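Local coordinates for protein peptidyl tryptophan dihydroxylase (Pseudomonas putida, PDB 7CTQ) that is an FAD-dependent monooxygenase that dihydroxylates a peptidyl tryptophan during biogenesis of the tryptophylquinone cofactor of quinohemoprotein amine dehydrogenase, at residues R38-V43 with S160-W165; A209-Y214 with V239-S244. One frame throughout, in Å; residues are numbered along the deposited sequence.

Contact 1. Residues R38-V43 with S160-W165; sequences RRFAAV and SLLNVW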
loop_
_atom_site.group_PDB
_atom_site.type_symbol
_atom_site.label_atom_id
_atom_site.label_comp_id
_atom_site.label_asym_id
_atom_site.label_seq_id
_atom_site.Cartn_x
_atom_site.Cartn_y
_atom_site.Cartn_z
ATOM N N ARG A 38 -13.909 11.990 -9.653
ATOM C CA ARG A 38 -13.696 10.739 -10.367
ATOM C C ARG A 38 -12.433 10.812 -11.210
ATOM O O ARG A 38 -11.746 11.837 -11.265
ATOM C CB ARG A 38 -14.898 10.397 -11.256
ATOM C CG ARG A 38 -16.218 10.286 -10.507
ATOM C CD ARG A 38 -17.420 10.135 -11.432
ATOM N NE ARG A 38 -17.120 9.408 -12.667
ATOM C CZ ARG A 38 -16.725 8.137 -12.726
ATOM N NH1 ARG A 38 -16.588 7.428 -11.615
ATOM N NH2 ARG A 38 -16.473 7.571 -13.899
ATOM N N ARG A 39 -12.136 9.693 -11.865
ATOM C CA ARG A 39 -11.074 9.572 -12.855
ATOM C C ARG A 39 -11.497 8.476 -13.833
ATOM O O ARG A 39 -12.667 8.077 -13.867
ATOM C CB ARG A 39 -9.724 9.305 -12.169
ATOM C CG ARG A 39 -8.483 9.661 -12.993
ATOM C CD ARG A 39 -8.734 10.826 -13.947
ATOM N NE ARG A 39 -8.911 12.101 -13.255
ATOM C CZ ARG A 39 -7.930 12.968 -13.017
ATOM N NH1 ARG A 39 -6.693 12.695 -13.415
ATOM N NH2 ARG A 39 -8.181 14.108 -12.382
ATOM N N PHE A 40 -10.549 7.977 -14.626
ATOM C CA PHE A 40 -10.884 6.998 -15.653
ATOM C C PHE A 40 -11.436 5.715 -15.029
ATOM O O PHE A 40 -11.228 5.413 -13.849
ATOM C CB PHE A 40 -9.663 6.678 -16.525
ATOM C CG PHE A 40 -8.587 5.905 -15.812
ATOM C CD1 PHE A 40 -7.616 6.565 -15.069
ATOM C CD2 PHE A 40 -8.539 4.522 -15.889
ATOM C CE1 PHE A 40 -6.620 5.858 -14.411
ATOM C CE2 PHE A 40 -7.549 3.814 -15.228
ATOM C CZ PHE A 40 -6.588 4.481 -14.492
ATOM N N ALA A 41 -12.164 4.963 -15.848
ATOM C CA ALA A 41 -12.733 3.688 -15.426
ATOM C C ALA A 41 -11.604 2.696 -15.171
ATOM O O ALA A 41 -10.925 2.265 -16.108
ATOM C CB ALA A 41 -13.694 3.171 -16.492
ATOM N N ALA A 42 -11.386 2.344 -13.908
ATOM C CA ALA A 42 -10.402 1.334 -13.546
ATOM C C ALA A 42 -11.072 0.295 -12.667
ATOM O O ALA A 42 -11.758 0.651 -11.705
ATOM C CB ALA A 42 -9.210 1.953 -12.814
ATOM N N VAL A 43 -10.886 -0.981 -12.992
ATOM C CA VAL A 43 -11.334 -2.064 -12.128
ATOM C C VAL A 43 -10.128 -2.905 -11.746
ATOM O O VAL A 43 -9.284 -3.230 -12.589
ATOM C CB VAL A 43 -12.442 -2.921 -12.769
ATOM C CG1 VAL A 43 -13.517 -2.017 -13.342
ATOM C CG2 VAL A 43 -11.888 -3.901 -13.810
ATOM N N SER A 160 2.260 0.403 -16.916
ATOM C CA SER A 160 1.080 -0.412 -17.140
ATOM C C SER A 160 0.248 0.297 -18.204
ATOM O O SER A 160 -0.110 1.466 -18.034
ATOM C CB SER A 160 0.298 -0.615 -15.838
ATOM O OG SER A 160 1.050 -1.420 -14.922
ATOM N N LEU A 161 0.009 -0.383 -19.322
ATOM C CA LEU A 161 -0.791 0.157 -20.420
ATOM C C LEU A 161 -2.186 -0.448 -20.361
ATOM O O LEU A 161 -2.332 -1.671 -20.268
ATOM C CB LEU A 161 -0.154 -0.147 -21.776
ATOM C CG LEU A 161 1.309 0.227 -21.989
ATOM C CD1 LEU A 161 1.757 -0.291 -23.343
ATOM C CD2 LEU A 161 1.498 1.731 -21.880
ATOM N N LEU A 162 -3.203 0.402 -20.455
ATOM C CA LEU A 162 -4.575 0.007 -20.191
ATOM C C LEU A 162 -5.462 0.275 -21.409
ATOM O O LEU A 162 -5.396 1.352 -22.011
ATOM C CB LEU A 162 -5.097 0.752 -18.961
ATOM C CG LEU A 162 -6.614 0.823 -18.855
ATOM C CD1 LEU A 162 -7.143 -0.484 -18.300
ATOM C CD2 LEU A 162 -7.029 1.992 -17.993
ATOM N N ASN A 163 -6.283 -0.709 -21.771
ATOM C CA ASN A 163 -7.354 -0.532 -22.746
ATOM C C ASN A 163 -8.690 -0.689 -22.035
ATOM O O ASN A 163 -8.868 -1.615 -21.235
ATOM C CB ASN A 163 -7.256 -1.545 -23.885
ATOM C CG ASN A 163 -6.313 -1.107 -25.000
ATOM O OD1 ASN A 163 -5.668 -1.941 -25.623
ATOM N ND2 ASN A 163 -6.249 0.198 -25.269
ATOM N N VAL A 164 -9.621 0.218 -22.323
ATOM C CA VAL A 164 -10.954 0.205 -21.732
ATOM C C VAL A 164 -11.967 0.333 -22.860
ATOM O O VAL A 164 -11.840 1.221 -23.708
ATOM C CB VAL A 164 -11.141 1.350 -20.720
ATOM C CG1 VAL A 164 -12.569 1.362 -20.219
ATOM C CG2 VAL A 164 -10.163 1.207 -19.552
ATOM N N TRP A 165 -12.965 -0.543 -22.874
ATOM C CA TRP A 165 -13.982 -0.506 -23.921
ATOM C C TRP A 165 -15.256 -1.155 -23.395
ATOM O O TRP A 165 -15.297 -1.672 -22.274
ATOM C CB TRP A 165 -13.484 -1.190 -25.197
ATOM C CG TRP A 165 -13.300 -2.664 -25.073
ATOM C CD1 TRP A 165 -14.130 -3.635 -25.551
ATOM C CD2 TRP A 165 -12.205 -3.347 -24.450
ATOM N NE1 TRP A 165 -13.627 -4.879 -25.262
ATOM C CE2 TRP A 165 -12.445 -4.731 -24.585
ATOM C CE3 TRP A 165 -11.049 -2.923 -23.779
ATOM C CZ2 TRP A 165 -11.571 -5.699 -24.069
ATOM C CZ3 TRP A 165 -10.183 -3.882 -23.275
ATOM C CH2 TRP A 165 -10.448 -5.254 -23.421
#
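Phe40 and Leu162 reach for each other from opposite directions. One methyl of the leucine does the touching: Leu162 CD2 lies 3.4 Å from Phe40 CE2. Leu162 CD2 is also 3.6 Å from Phe40 CD2, and the methyl meets the ring obliquely. Phe40 CG sits between the backbone N and the carbonyl carbon (chi1 70°), and this turns the ring toward the strand. Leu162 CG is anti to its own backbone N (chi1 159°), with CD2 as the forward branch. Beside this pair, Val164 offers both methyls to Ala41. Val164 CG2 is 3.7 Å from Ala41 O, and Val164 CG1 is 4.3 Å from Ala41 CB. Ala41 O is buried here against hydrocarbon and has no hydrogen-bond partner in the model. The contact lays the loop between strands 31-35 and 43-46 across one face of a mixed beta sheet. Residues alternate along strand 158-166: Leu162 and Val164 face the loop, while Leu161 and Asn163 touch helix 208-220. Further out, the ring of His240 also meets the Phe40 ring, with the planes at about 20°. At the start of segment 160-165, Ser160 touches FAD; Ser160 OG is hydrogen-bonded to Ser244 OG and Thr199 OG1.

Contact 2. Residues A209-Y214 with V239-S244; sequences AGLADY and VHARSS. With FAD (flavin-adenine dinucleotide), chain C.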
loop_
_atom_site.group_PDB
_atom_site.type_symbol
_atom_site.label_atom_id
_atom_site.label_comp_id
_atom_site.label_asym_id
_atom_site.label_seq_id
_atom_site.Cartn_x
_atom_site.Cartn_y
_atom_site.Cartn_z
ATOM N N ALA A 209 1.797 8.502 -29.855
ATOM C CA ALA A 209 1.157 8.193 -31.128
ATOM C C ALA A 209 1.167 6.699 -31.429
ATOM O O ALA A 209 0.303 6.213 -32.163
ATOM C CB ALA A 209 1.842 8.967 -32.255
ATOM N N GLY A 210 2.123 5.955 -30.883
ATOM C CA GLY A 210 2.217 4.544 -31.202
ATOM C C GLY A 210 1.544 3.589 -30.233
ATOM O O GLY A 210 1.514 2.382 -30.499
ATOM N N LEU A 211 0.982 4.110 -29.132
ATOM C CA LEU A 211 0.497 3.257 -28.046
ATOM C C LEU A 211 -0.756 2.483 -28.436
ATOM O O LEU A 211 -0.902 1.310 -28.065
ATOM C CB LEU A 211 0.210 4.097 -26.803
ATOM C CG LEU A 211 1.436 4.646 -26.085
ATOM C CD1 LEU A 211 1.009 5.430 -24.855
ATOM C CD2 LEU A 211 2.390 3.510 -25.727
ATOM N N ALA A 212 -1.678 3.127 -29.162
ATOM C CA ALA A 212 -2.922 2.462 -29.540
ATOM C C ALA A 212 -2.642 1.224 -30.384
ATOM O O ALA A 212 -3.161 0.137 -30.098
ATOM C CB ALA A 212 -3.833 3.434 -30.288
ATOM N N ASP A 213 -1.802 1.369 -31.420
ATOM C CA ASP A 213 -1.432 0.221 -32.256
ATOM C C ASP A 213 -0.691 -0.839 -31.465
ATOM O O ASP A 213 -0.808 -2.040 -31.749
ATOM C CB ASP A 213 -0.553 0.669 -33.415
ATOM C CG ASP A 213 -1.344 1.348 -34.515
ATOM O OD1 ASP A 213 -2.526 1.012 -34.694
ATOM O OD2 ASP A 213 -0.763 2.197 -35.208
ATOM N N TYR A 214 0.148 -0.401 -30.526
ATOM C CA TYR A 214 0.920 -1.334 -29.718
ATOM C C TYR A 214 0.000 -2.195 -28.863
ATOM O O TYR A 214 0.119 -3.424 -28.848
ATOM C CB TYR A 214 1.912 -0.547 -28.853
ATOM C CG TYR A 214 2.863 -1.406 -28.067
ATOM C CD1 TYR A 214 4.085 -1.797 -28.605
ATOM C CD2 TYR A 214 2.534 -1.836 -26.786
ATOM C CE1 TYR A 214 4.966 -2.590 -27.880
ATOM C CE2 TYR A 214 3.408 -2.627 -26.048
ATOM C CZ TYR A 214 4.617 -3.002 -26.601
ATOM O OH TYR A 214 5.481 -3.790 -25.873
ATOM N N VAL A 239 -7.065 4.241 -24.550
ATOM C CA VAL A 239 -5.687 3.841 -24.270
ATOM C C VAL A 239 -5.146 4.755 -23.181
ATOM O O VAL A 239 -5.215 5.984 -23.306
ATOM C CB VAL A 239 -4.780 3.913 -25.518
ATOM C CG1 VAL A 239 -3.459 3.200 -25.251
ATOM C CG2 VAL A 239 -5.456 3.299 -26.730
ATOM N N HIS A 240 -4.618 4.158 -22.110
ATOM C CA HIS A 240 -4.045 4.911 -21.000
ATOM C C HIS A 240 -2.736 4.263 -20.577
ATOM O O HIS A 240 -2.588 3.036 -20.627
ATOM C CB HIS A 240 -4.973 4.970 -19.782
ATOM C CG HIS A 240 -6.340 5.503 -20.071
ATOM N ND1 HIS A 240 -6.667 6.834 -19.923
ATOM C CD2 HIS A 240 -7.475 4.881 -20.474
ATOM C CE1 HIS A 240 -7.941 7.010 -20.229
ATOM N NE2 HIS A 240 -8.454 5.840 -20.565
ATOM N N ALA A 241 -1.788 5.096 -20.151
ATOM C CA ALA A 241 -0.488 4.629 -19.693
ATOM C C ALA A 241 -0.277 5.098 -18.256
ATOM O O ALA A 241 -0.439 6.284 -17.953
ATOM C CB ALA A 241 0.619 5.131 -20.624
ATOM N N ARG A 242 0.054 4.157 -17.368
ATOM C CA ARG A 242 0.243 4.417 -15.943
ATOM C C ARG A 242 1.658 4.029 -15.552
ATOM O O ARG A 242 2.099 2.910 -15.847
ATOM C CB ARG A 242 -0.745 3.619 -15.080
ATOM C CG ARG A 242 -2.215 3.964 -15.283
ATOM C CD ARG A 242 -3.051 3.775 -13.996
ATOM N NE ARG A 242 -4.065 2.730 -14.157
ATOM C CZ ARG A 242 -4.488 1.912 -13.190
ATOM N NH1 ARG A 242 -4.034 2.032 -11.941
ATOM N NH2 ARG A 242 -5.408 0.993 -13.459
ATOM N N SER A 243 2.357 4.930 -14.871
ATOM C CA SER A 243 3.584 4.522 -14.200
ATOM C C SER A 243 3.225 3.572 -13.065
ATOM O O SER A 243 2.397 3.901 -12.208
ATOM C CB SER A 243 4.348 5.729 -13.672
ATOM O OG SER A 243 5.513 5.307 -12.960
ATOM N N SER A 244 3.807 2.373 -13.087
ATOM C CA SER A 244 3.579 1.382 -12.042
ATOM C C SER A 244 4.885 0.981 -11.365
ATOM O O SER A 244 4.981 -0.109 -10.791
ATOM C CB SER A 244 2.866 0.161 -12.615
ATOM O OG SER A 244 3.626 -0.385 -13.673
HETATM P PA FAD C . -5.651 6.661 -4.645
HETATM O O1A FAD C . -6.530 5.480 -4.508
HETATM O O2A FAD C . -5.046 6.804 -6.034
HETATM O O5B FAD C . -6.423 7.925 -4.148
HETATM C C5B FAD C . -6.007 9.254 -4.515
HETATM C C4B FAD C . -7.255 10.095 -4.570
HETATM O O4B FAD C . -6.883 11.486 -4.704
HETATM C C3B FAD C . -8.215 9.788 -5.724
HETATM O O3B FAD C . -9.565 9.886 -5.279
HETATM C C2B FAD C . -7.851 10.854 -6.766
HETATM O O2B FAD C . -8.947 11.223 -7.602
HETATM C C1B FAD C . -7.492 12.028 -5.856
HETATM N N9A FAD C . -6.619 13.051 -6.415
HETATM C C8A FAD C . -5.545 12.908 -7.247
HETATM N N7A FAD C . -4.949 14.030 -7.569
HETATM C C5A FAD C . -5.712 14.987 -6.923
HETATM C C6A FAD C . -5.632 16.393 -6.870
HETATM N N6A FAD C . -4.703 17.109 -7.503
HETATM N N1A FAD C . -6.551 17.058 -6.123
HETATM C C2A FAD C . -7.487 16.351 -5.484
HETATM N N3A FAD C . -7.657 15.023 -5.467
HETATM C C4A FAD C . -6.735 14.396 -6.204
HETATM N N1 FAD C . -4.591 -2.413 -5.982
HETATM C C2 FAD C . -5.365 -3.508 -5.719
HETATM O O2 FAD C . -5.774 -3.757 -4.584
HETATM N N3 FAD C . -5.717 -4.361 -6.746
HETATM C C4 FAD C . -5.361 -4.225 -8.072
HETATM O O4 FAD C . -5.747 -5.045 -8.903
HETATM C C4X FAD C . -4.537 -3.063 -8.344
HETATM N N5 FAD C . -4.148 -2.862 -9.575
HETATM C C5X FAD C . -3.360 -1.753 -9.836
HETATM C C6 FAD C . -2.928 -1.527 -11.144
HETATM C C7 FAD C . -2.122 -0.436 -11.454
HETATM C C7M FAD C . -1.677 -0.221 -12.877
HETATM C C8 FAD C . -1.733 0.449 -10.436
HETATM C C8M FAD C . -0.869 1.644 -10.739
HETATM C C9 FAD C . -2.165 0.230 -9.132
HETATM C C9A FAD C . -2.967 -0.863 -8.825
HETATM N N10 FAD C . -3.424 -1.106 -7.514
HETATM C C10 FAD C . -4.201 -2.213 -7.233
HETATM C "C1'" FAD C . -3.007 -0.236 -6.413
HETATM C "C2'" FAD C . -4.088 0.711 -5.918
HETATM O "O2'" FAD C . -4.683 1.432 -6.996
HETATM C "C3'" FAD C . -3.448 1.687 -4.934
HETATM O "O3'" FAD C . -2.653 0.929 -4.029
HETATM C "C4'" FAD C . -4.416 2.537 -4.116
HETATM O "O4'" FAD C . -5.494 3.020 -4.924
HETATM C "C5'" FAD C . -3.695 3.691 -3.461
HETATM O "O5'" FAD C . -4.598 4.337 -2.552
HETATM P P FAD C . -4.447 5.850 -2.211
HETATM O O1P FAD C . -3.053 6.030 -1.589
HETATM O O2P FAD C . -5.606 6.328 -1.407
HETATM O O3P FAD C . -4.429 6.545 -3.638
#
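The backbone bond from Tyr214 N to Gly210 O, 3.1 Å long, belongs to the helical turn that lays Leu211 and Ala212 against Val239. Helix 208-220 packs across one face of the mixed sheet that holds strand 238-243; Arg242 and the flavin lie on the opposite side. The short axes approach to 8.8 Å at an angle of 108°. Alternation divides the strand: Val239 and Ala241 point toward the helix, while His240 and Arg242 serve the flavin side. Arg242 NH1 sits above the C7-C8 edge of the flavin's dimethyl-substituted ring, 3.2 Å from both FAD C7 and FAD C8. The guanidinium and ring planes are inclined by only about 23°. Methyl C7M in turn sits over a guanidinium face, displaced toward its rim, with Arg242 CZ 3.5 Å from FAD C7M. The arginine chain bends at chi2 and chi3 to bring the group there. A leucine in place of Arg242 would probably leave this end of the flavin without its flat, charged neighbour. The helix packing is apolar and lies at the surface. Leu211 spans two strand positions. Its CB is 4.1 Å from Val239 CG1, and its CD1 is 4.3 Å from Ala241 CB. The other valine branch meets the next helical residue, with Val239 CG2 3.9 Å from both CA and CB of Ala212.

The two contacts use opposite faces of one sheet, and their centres are about 11 Å apart. Strands 158-166 and 238-243 are antiparallel neighbours there. Two probable backbone hydrogen bonds join them, Leu162 N to His240 O and Ser160 N to Arg242 O, each 2.7 Å. The loop of contact 1 covers the face that also carries Arg242. Phe40 CZ packs 3.1 Å from Arg242 NE, so the phenylalanine is a second-shell neighbour of the flavin, the nearest atoms of its side chain and FAD being about 7 Å apart. On the helix face, Asn163 ND2 packs 3.5 Å from Val239 CG2. Ser160 and Arg242 bring both contacts to the FAD pocket.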